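Local coordinates for glycosyl hydrolase, family 31/fibronectin type III domain protein (Clostridium perfringens, PDB 4UAP) that binds N-acetylgalactosamine through a calcium-carrying CBM32 module and thereby probably lets a family 31 glycoside hydrolase recognise galacto-configured sugars, at residues G104-I109 against T114-G119. Numbering follows the deposited sequence. Where two conformers were deposited one is given.
Sequences GEKANI and TVYELG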
ATOM      1  N   GLY A 104      10.759  -8.581   3.566  1.00 16.20           N
ATOM      2  CA  GLY A 104      10.551  -8.507   4.994  1.00 16.03           C
ATOM      3  C   GLY A 104       9.277  -7.808   5.426  1.00 16.51           C
ATOM      4  O   GLY A 104       8.504  -7.281   4.618  1.00 13.52           O
ATOM      5  N   GLU A 105       9.082  -7.790   6.735  1.00 13.35           N
ATOM      6  CA  GLU A 105       7.851  -7.312   7.327  1.00 15.70           C
ATOM      7  C   GLU A 105       8.154  -6.104   8.186  1.00 19.20           C
ATOM      8  O   GLU A 105       9.212  -6.026   8.807  1.00 17.92           O
ATOM      9  CB  GLU A 105       7.202  -8.431   8.147  1.00 16.50           C
ATOM     10  CG  GLU A 105       6.150  -7.981   9.147  1.00 21.56           C
ATOM     11  CD  GLU A 105       5.785  -9.092  10.135  1.00 35.97           C
ATOM     12  OE1 GLU A 105       5.422 -10.205   9.683  1.00 33.28           O
ATOM     13  OE2 GLU A 105       5.876  -8.855  11.364  1.00 34.00           O
ATOM     14  N   LYS A 106       7.244  -5.141   8.194  1.00 14.67           N
ATOM     15  CA  LYS A 106       7.373  -4.014   9.103  1.00 12.30           C
ATOM     16  C   LYS A 106       6.134  -3.982   9.976  1.00 15.99           C
ATOM     17  O   LYS A 106       5.015  -4.044   9.464  1.00 10.40           O
ATOM     18  CB  LYS A 106       7.565  -2.710   8.332  1.00 18.53           C
ATOM     19  CG  LYS A 106       8.958  -2.614   7.695  1.00 20.21           C
ATOM     20  CD  LYS A 106       9.147  -1.337   6.895  1.00 24.92           C
ATOM     21  CE  LYS A 106      10.334  -1.470   5.938  1.00 23.68           C
ATOM     22  NZ  LYS A 106      11.600  -1.821   6.638  1.00 25.76           N
ATOM     23  N   ALA A 107       6.337  -3.916  11.292  1.00 15.39           N
ATOM     24  CA  ALA A 107       5.232  -4.020  12.248  1.00 12.77           C
ATOM     25  C   ALA A 107       5.143  -2.800  13.161  1.00 12.92           C
ATOM     26  O   ALA A 107       6.052  -1.971  13.188  1.00 12.16           O
ATOM     27  CB  ALA A 107       5.375  -5.299  13.077  1.00 13.41           C
ATOM     28  N   ASN A 108       4.031  -2.695  13.894  1.00 12.90           N
ATOM     29  CA  ASN A 108       3.797  -1.590  14.819  0.51 15.28           C
ATOM     30  C   ASN A 108       4.008  -0.236  14.164  1.00 14.47           C
ATOM     31  O   ASN A 108       4.611   0.670  14.739  1.00 12.18           O
ATOM     32  CB  ASN A 108       4.696  -1.740  16.042  0.51 17.03           C
ATOM     33  CG  ASN A 108       4.483  -3.059  16.744  0.51 18.65           C
ATOM     34  OD1 ASN A 108       5.346  -3.936  16.723  0.51 23.85           O
ATOM     35  ND2 ASN A 108       3.314  -3.220  17.348  0.51 20.04           N
ATOM     36  N   ILE A 109       3.502  -0.104  12.945  1.00 12.66           N
ATOM     37  CA  ILE A 109       3.660   1.127  12.194  1.00  9.49           C
ATOM     38  C   ILE A 109       2.948   2.264  12.897  1.00 14.87           C
ATOM     39  O   ILE A 109       1.776   2.130  13.242  1.00 13.56           O
ATOM     40  CB  ILE A 109       3.117   0.979  10.760  1.00  9.26           C
ATOM     41  CG1 ILE A 109       3.970  -0.045   9.994  1.00 10.52           C
ATOM     42  CG2 ILE A 109       3.104   2.331  10.051  1.00  8.80           C
ATOM     43  CD1 ILE A 109       3.334  -0.528   8.695  1.00 11.20           C
ATOM     44  N   THR A 114       6.061   4.604   5.657  1.00  6.51           N
ATOM     45  CA  THR A 114       6.713   3.336   5.899  1.00 11.35           C
ATOM     46  C   THR A 114       7.610   3.114   4.704  1.00 11.40           C
ATOM     47  O   THR A 114       7.126   2.997   3.577  1.00  9.16           O
ATOM     48  CB  THR A 114       5.704   2.189   6.057  1.00 11.32           C
ATOM     49  OG1 THR A 114       4.940   2.405   7.252  1.00  8.48           O
ATOM     50  CG2 THR A 114       6.415   0.831   6.139  1.00  7.26           C
ATOM     51  N   VAL A 115       8.915   3.099   4.941  1.00  8.95           N
ATOM     52  CA  VAL A 115       9.873   3.079   3.846  1.00 10.56           C
ATOM     53  C   VAL A 115      10.624   1.749   3.783  1.00 12.92           C
ATOM     54  O   VAL A 115      11.217   1.310   4.770  1.00  9.66           O
ATOM     55  CB  VAL A 115      10.873   4.242   3.970  1.00 12.34           C
ATOM     56  CG1 VAL A 115      11.880   4.218   2.816  1.00 13.58           C
ATOM     57  CG2 VAL A 115      10.127   5.574   3.987  1.00 12.54           C
ATOM     58  N   TYR A 116      10.554   1.101   2.621  1.00 10.05           N
ATOM     59  CA  TYR A 116      11.366  -0.078   2.327  1.00 10.53           C
ATOM     60  C   TYR A 116      12.611   0.363   1.581  1.00 11.70           C
ATOM     61  O   TYR A 116      12.531   0.762   0.414  1.00  9.40           O
ATOM     62  CB  TYR A 116      10.581  -1.106   1.496  1.00  8.96           C
ATOM     63  CG  TYR A 116       9.738  -2.063   2.312  1.00 11.47           C
ATOM     64  CD1 TYR A 116       8.524  -1.663   2.864  1.00 13.23           C
ATOM     65  CD2 TYR A 116      10.152  -3.372   2.523  1.00 10.50           C
ATOM     66  CE1 TYR A 116       7.742  -2.547   3.607  1.00 10.77           C
ATOM     67  CE2 TYR A 116       9.387  -4.259   3.259  1.00 11.62           C
ATOM     68  CZ  TYR A 116       8.182  -3.843   3.804  1.00 12.55           C
ATOM     69  OH  TYR A 116       7.425  -4.735   4.536  1.00  9.77           O
ATOM     70  N   GLU A 117      13.754   0.325   2.257  1.00  8.77           N
ATOM     71  CA  GLU A 117      15.009   0.699   1.619  1.00 12.96           C
ATOM     72  C   GLU A 117      15.529  -0.493   0.837  1.00 13.61           C
ATOM     73  O   GLU A 117      15.774  -1.559   1.410  1.00 17.49           O
ATOM     74  CB  GLU A 117      16.041   1.162   2.647  1.00 14.54           C
ATOM     75  CG  GLU A 117      15.657   2.431   3.394  1.00 18.77           C
ATOM     76  CD  GLU A 117      15.725   3.661   2.511  1.00 22.25           C
ATOM     77  OE1 GLU A 117      16.155   3.534   1.346  1.00 24.47           O
ATOM     78  OE2 GLU A 117      15.356   4.757   2.984  1.00 25.50           O
ATOM     79  N   LEU A 118      15.695  -0.313  -0.469  1.00 11.17           N
ATOM     80  CA  LEU A 118      16.008  -1.432  -1.358  1.00 10.97           C
ATOM     81  C   LEU A 118      17.440  -1.408  -1.896  1.00 17.08           C
ATOM     82  O   LEU A 118      17.877  -2.367  -2.529  1.00 19.05           O
ATOM     83  CB  LEU A 118      15.019  -1.456  -2.521  1.00 13.31           C
ATOM     84  CG  LEU A 118      13.555  -1.660  -2.113  1.00 14.56           C
ATOM     85  CD1 LEU A 118      12.654  -1.615  -3.332  1.00 12.67           C
ATOM     86  CD2 LEU A 118      13.391  -2.983  -1.359  1.00 13.63           C
ATOM     87  N   GLY A 119      18.155  -0.310  -1.658  1.00 14.59           N
ATOM     88  CA  GLY A 119      19.562  -0.206  -2.014  1.00 13.97           C
ATOM     89  C   GLY A 119      19.923  -0.524  -3.454  1.00 18.35           C
ATOM     90  O   GLY A 119      21.003  -1.050  -3.725  1.00 17.39           O
TER
HETATM   91  O   HOH W   1      13.698  -0.860   5.004  1.00 22.70           O
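Lys-106 lays its aliphatic arm over one face of the Tyr-116 ring, the two side chains running past each other in opposite directions. Lys-106 CE sits over the middle of the ring, 3.5 Å from the centroid of the Tyr-116 ring and 9° off the normal, a CH-pi contact. From there the chain bends at its last torsion (chi4 -57°), and Lys-106 NZ remains above the same face, 4.6 Å from the Tyr-116 centroid, as a cation-pi partner. Phe-70 stacks with the tyrosine as well.

Polar links tie both ends of this pair. Tyr-116 OH donates a hydrogen bond to Gly-104 O at 2.8 Å; the oxygen lies at the ring edge, but the hydroxyl approaches from above the carbonyl plane, 37° out of it. Lys-106 NZ donates to a water at 2.8 Å, which also accepts from Glu-117 N and weakly donates to Val-115 O, bridging the lysine to the opposite backbone.

Van der Waals packing continues beside them. Lys-106 CD rests 3.6 Å from Thr-114 CG2, while Ile-109 crosses Thr-114 at about a right angle, its CG2 3.3 Å from Thr-114 OG1, a hydroxyl hydrogen-bonded to Asn-74.

Strands 99-106 and 113-118 pair with different neighbours, 87-96 and 64-74, and the axes of 104-106 and 114-118 come no closer than 9.2 Å: side chains bridging two antiparallel sheets at one margin of the CBM32 beta-sandwich.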